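Local coordinates for DUF5751 domain-containing protein (Sulfolobus tokodaii, PDB 2RBG) that is of unknown function, belonging to the DUF5751 family and folding as a three-layer sandwich with a parallel five-stranded sheet, at residues A[43-49]-A[67-72]. Residues are numbered along the deposited sequence; the frame is centred on the assembly and turned at random.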
loop_
_atom_site.group_PDB
_atom_site.type_symbol
_atom_site.label_atom_id
_atom_site.label_comp_id
_atom_site.label_asym_id
_atom_site.label_seq_id
_atom_site.Cartn_x
_atom_site.Cartn_y
_atom_site.Cartn_z
ATOM N N GLU A 43 -5.891 12.949 -20.045
ATOM C CA GLU A 43 -6.364 13.686 -21.213
ATOM C C GLU A 43 -6.191 15.184 -20.969
ATOM O O GLU A 43 -6.454 16.005 -21.847
ATOM C CB GLU A 43 -7.839 13.372 -21.480
ATOM C CG GLU A 43 -8.125 11.904 -21.768
ATOM C CD GLU A 43 -7.334 11.373 -22.951
ATOM O OE1 GLU A 43 -7.370 12.013 -24.023
ATOM O OE2 GLU A 43 -6.681 10.315 -22.811
ATOM N N ILE A 44 -5.736 15.529 -19.768
ATOM C CA ILE A 44 -5.530 16.921 -19.383
ATOM C C ILE A 44 -4.282 17.502 -20.057
ATOM O O ILE A 44 -3.374 16.762 -20.435
ATOM C CB ILE A 44 -5.398 17.024 -17.843
ATOM C CG1 ILE A 44 -5.971 18.350 -17.350
ATOM C CG2 ILE A 44 -3.940 16.876 -17.426
ATOM C CD1 ILE A 44 -6.055 18.439 -15.838
ATOM N N GLN A 45 -4.240 18.825 -20.213
ATOM C CA GLN A 45 -3.095 19.486 -20.839
ATOM C C GLN A 45 -1.998 19.812 -19.831
ATOM O O GLN A 45 -2.267 19.993 -18.643
ATOM C CB GLN A 45 -3.541 20.770 -21.545
ATOM C CG GLN A 45 -4.340 20.540 -22.817
ATOM C CD GLN A 45 -3.513 19.895 -23.914
ATOM O OE1 GLN A 45 -2.488 20.435 -24.330
ATOM N NE2 GLN A 45 -3.956 18.736 -24.388
ATOM N N TYR A 46 -0.766 19.895 -20.324
ATOM C CA TYR A 46 0.398 20.180 -19.493
ATOM C C TYR A 46 0.197 21.361 -18.546
ATOM O O TYR A 46 0.332 21.222 -17.332
ATOM C CB TYR A 46 1.617 20.457 -20.375
ATOM C CG TYR A 46 2.929 20.451 -19.623
ATOM C CD1 TYR A 46 3.578 19.253 -19.329
ATOM C CD2 TYR A 46 3.512 21.639 -19.182
ATOM C CE1 TYR A 46 4.773 19.234 -18.615
ATOM C CE2 TYR A 46 4.709 21.631 -18.463
ATOM C CZ TYR A 46 5.332 20.423 -18.184
ATOM O OH TYR A 46 6.508 20.400 -17.469
ATOM N N GLN A 47 -0.118 22.524 -19.107
ATOM C CA GLN A 47 -0.309 23.727 -18.306
ATOM C C GLN A 47 -1.362 23.603 -17.212
ATOM O O GLN A 47 -1.188 24.148 -16.122
ATOM C CB GLN A 47 -0.640 24.917 -19.210
ATOM C CG GLN A 47 0.516 25.335 -20.104
ATOM C CD GLN A 47 1.819 25.480 -19.336
ATOM O OE1 GLN A 47 1.878 26.162 -18.310
ATOM N NE2 GLN A 47 2.873 24.839 -19.832
ATOM N N GLU A 48 -2.454 22.899 -17.492
ATOM C CA GLU A 48 -3.496 22.727 -16.489
ATOM C C GLU A 48 -2.985 21.842 -15.357
ATOM O O GLU A 48 -3.257 22.100 -14.186
ATOM C CB GLU A 48 -4.758 22.116 -17.107
ATOM C CG GLU A 48 -5.809 21.730 -16.072
ATOM C CD GLU A 48 -7.195 21.550 -16.662
ATOM O OE1 GLU A 48 -7.315 20.940 -17.747
ATOM O OE2 GLU A 48 -8.169 22.012 -16.032
ATOM N N LEU A 49 -2.238 20.801 -15.710
ATOM C CA LEU A 49 -1.691 19.902 -14.702
ATOM C C LEU A 49 -0.720 20.652 -13.801
ATOM O O LEU A 49 -0.830 20.603 -12.578
ATOM C CB LEU A 49 -0.959 18.729 -15.361
ATOM C CG LEU A 49 -0.205 17.825 -14.378
ATOM C CD1 LEU A 49 -1.190 17.182 -13.408
ATOM C CD2 LEU A 49 0.568 16.762 -15.142
ATOM N N LEU A 67 8.509 15.864 -16.845
ATOM C CA LEU A 67 7.091 15.543 -16.861
ATOM C C LEU A 67 6.614 15.261 -18.282
ATOM O O LEU A 67 6.803 16.076 -19.186
ATOM C CB LEU A 67 6.297 16.707 -16.259
ATOM C CG LEU A 67 4.777 16.576 -16.147
ATOM C CD1 LEU A 67 4.425 15.385 -15.268
ATOM C CD2 LEU A 67 4.204 17.858 -15.561
ATOM N N PHE A 68 6.004 14.095 -18.466
ATOM C CA PHE A 68 5.483 13.685 -19.762
ATOM C C PHE A 68 4.030 13.264 -19.608
ATOM O O PHE A 68 3.696 12.463 -18.735
ATOM C CB PHE A 68 6.292 12.507 -20.314
ATOM C CG PHE A 68 7.719 12.843 -20.621
ATOM C CD1 PHE A 68 8.047 13.573 -21.759
ATOM C CD2 PHE A 68 8.738 12.448 -19.763
ATOM C CE1 PHE A 68 9.370 13.904 -22.038
ATOM C CE2 PHE A 68 10.065 12.775 -20.033
ATOM C CZ PHE A 68 10.383 13.504 -21.171
ATOM N N LEU A 69 3.165 13.816 -20.449
ATOM C CA LEU A 69 1.753 13.463 -20.409
ATOM C C LEU A 69 1.427 12.622 -21.634
ATOM O O LEU A 69 1.860 12.934 -22.746
ATOM C CB LEU A 69 0.876 14.718 -20.388
ATOM C CG LEU A 69 0.745 15.441 -19.043
ATOM C CD1 LEU A 69 2.113 15.892 -18.556
ATOM C CD2 LEU A 69 -0.187 16.633 -19.199
ATOM N N TRP A 70 0.674 11.549 -21.417
ATOM C CA TRP A 70 0.289 10.648 -22.490
ATOM C C TRP A 70 -1.197 10.350 -22.480
ATOM O O TRP A 70 -1.770 10.057 -21.434
ATOM C CB TRP A 70 1.016 9.309 -22.359
ATOM C CG TRP A 70 2.486 9.414 -22.194
ATOM C CD1 TRP A 70 3.200 9.258 -21.038
ATOM C CD2 TRP A 70 3.434 9.689 -23.222
ATOM N NE1 TRP A 70 4.545 9.416 -21.291
ATOM C CE2 TRP A 70 4.714 9.681 -22.624
ATOM C CE3 TRP A 70 3.328 9.940 -24.596
ATOM C CZ2 TRP A 70 5.882 9.915 -23.356
ATOM C CZ3 TRP A 70 4.492 10.174 -25.323
ATOM C CH2 TRP A 70 5.751 10.158 -24.700
ATOM N N LYS A 71 -1.829 10.434 -23.644
ATOM C CA LYS A 71 -3.233 10.082 -23.724
ATOM C C LYS A 71 -3.154 8.560 -23.698
ATOM O O LYS A 71 -2.141 7.991 -24.100
ATOM C CB LYS A 71 -3.841 10.574 -25.037
ATOM C CG LYS A 71 -3.961 12.086 -25.117
ATOM C CD LYS A 71 -4.660 12.517 -26.397
ATOM C CE LYS A 71 -4.885 14.021 -26.418
ATOM N NZ LYS A 71 -3.606 14.775 -26.304
ATOM N N LYS A 72 -4.198 7.896 -23.218
ATOM C CA LYS A 72 -4.169 6.441 -23.138
ATOM C C LYS A 72 -3.795 5.760 -24.456
ATOM O O LYS A 72 -3.236 4.664 -24.457
ATOM C CB LYS A 72 -5.515 5.926 -22.623
ATOM C CG LYS A 72 -5.811 6.390 -21.201
ATOM C CD LYS A 72 -7.137 5.866 -20.682
ATOM C CE LYS A 72 -7.393 6.364 -19.267
ATOM N NZ LYS A 72 -8.698 5.892 -18.733
#
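Both methyls of Leu69 pack against the start of helix 46-52 and the turn before it. CD2 rests against the backbone that leads into the helix, 3.4 Å from Ile44 O and 3.5 Å from Tyr46 N, while CD1 lies 3.7 Å from Tyr46 CD1 and also meets CD2 of Leu49. A forked leucine suits this place because its branches can serve backbone and side chains at once. Cut back to an alanine here, the side chain would probably leave a gap under the first turn, with the Tyr46 ring and Leu49 CD2 losing a partner. Two residues back on the same side of the strand, Leu67 CD2 approaches Tyr46 CE1 obliquely at 3.4 Å and touches Leu49 CD2 at 3.8 Å. A chi1 of -167° turns the Tyr46 ring away from its backbone N and lays it along the strand; tyrosine suits this exposed position, its ring carbons meeting both leucines. Beyond the strand end the contact turns polar. The bent chain of Glu43 brings OE2 to Lys72 N in a weak 3.5 Å hydrogen bond, and its carboxylate crosses the long aliphatic chain that a lysine offers at Lys71, Glu43 OE1 lying 3.6 Å from Lys71 CG. Lys71 NZ stays 5.2 Å from Glu43 OE1, too far for a salt bridge, though the opposite charges probably still attract. On the strand's other side, Trp70 packs on helix 75-82. Strand 64-70 is outermost in the chain's parallel sheet, beside strand 35-41, and the contact belongs to the helical connection between these neighbours: a beta-alpha-beta crossover in a three-layer alpha/beta/alpha sandwich.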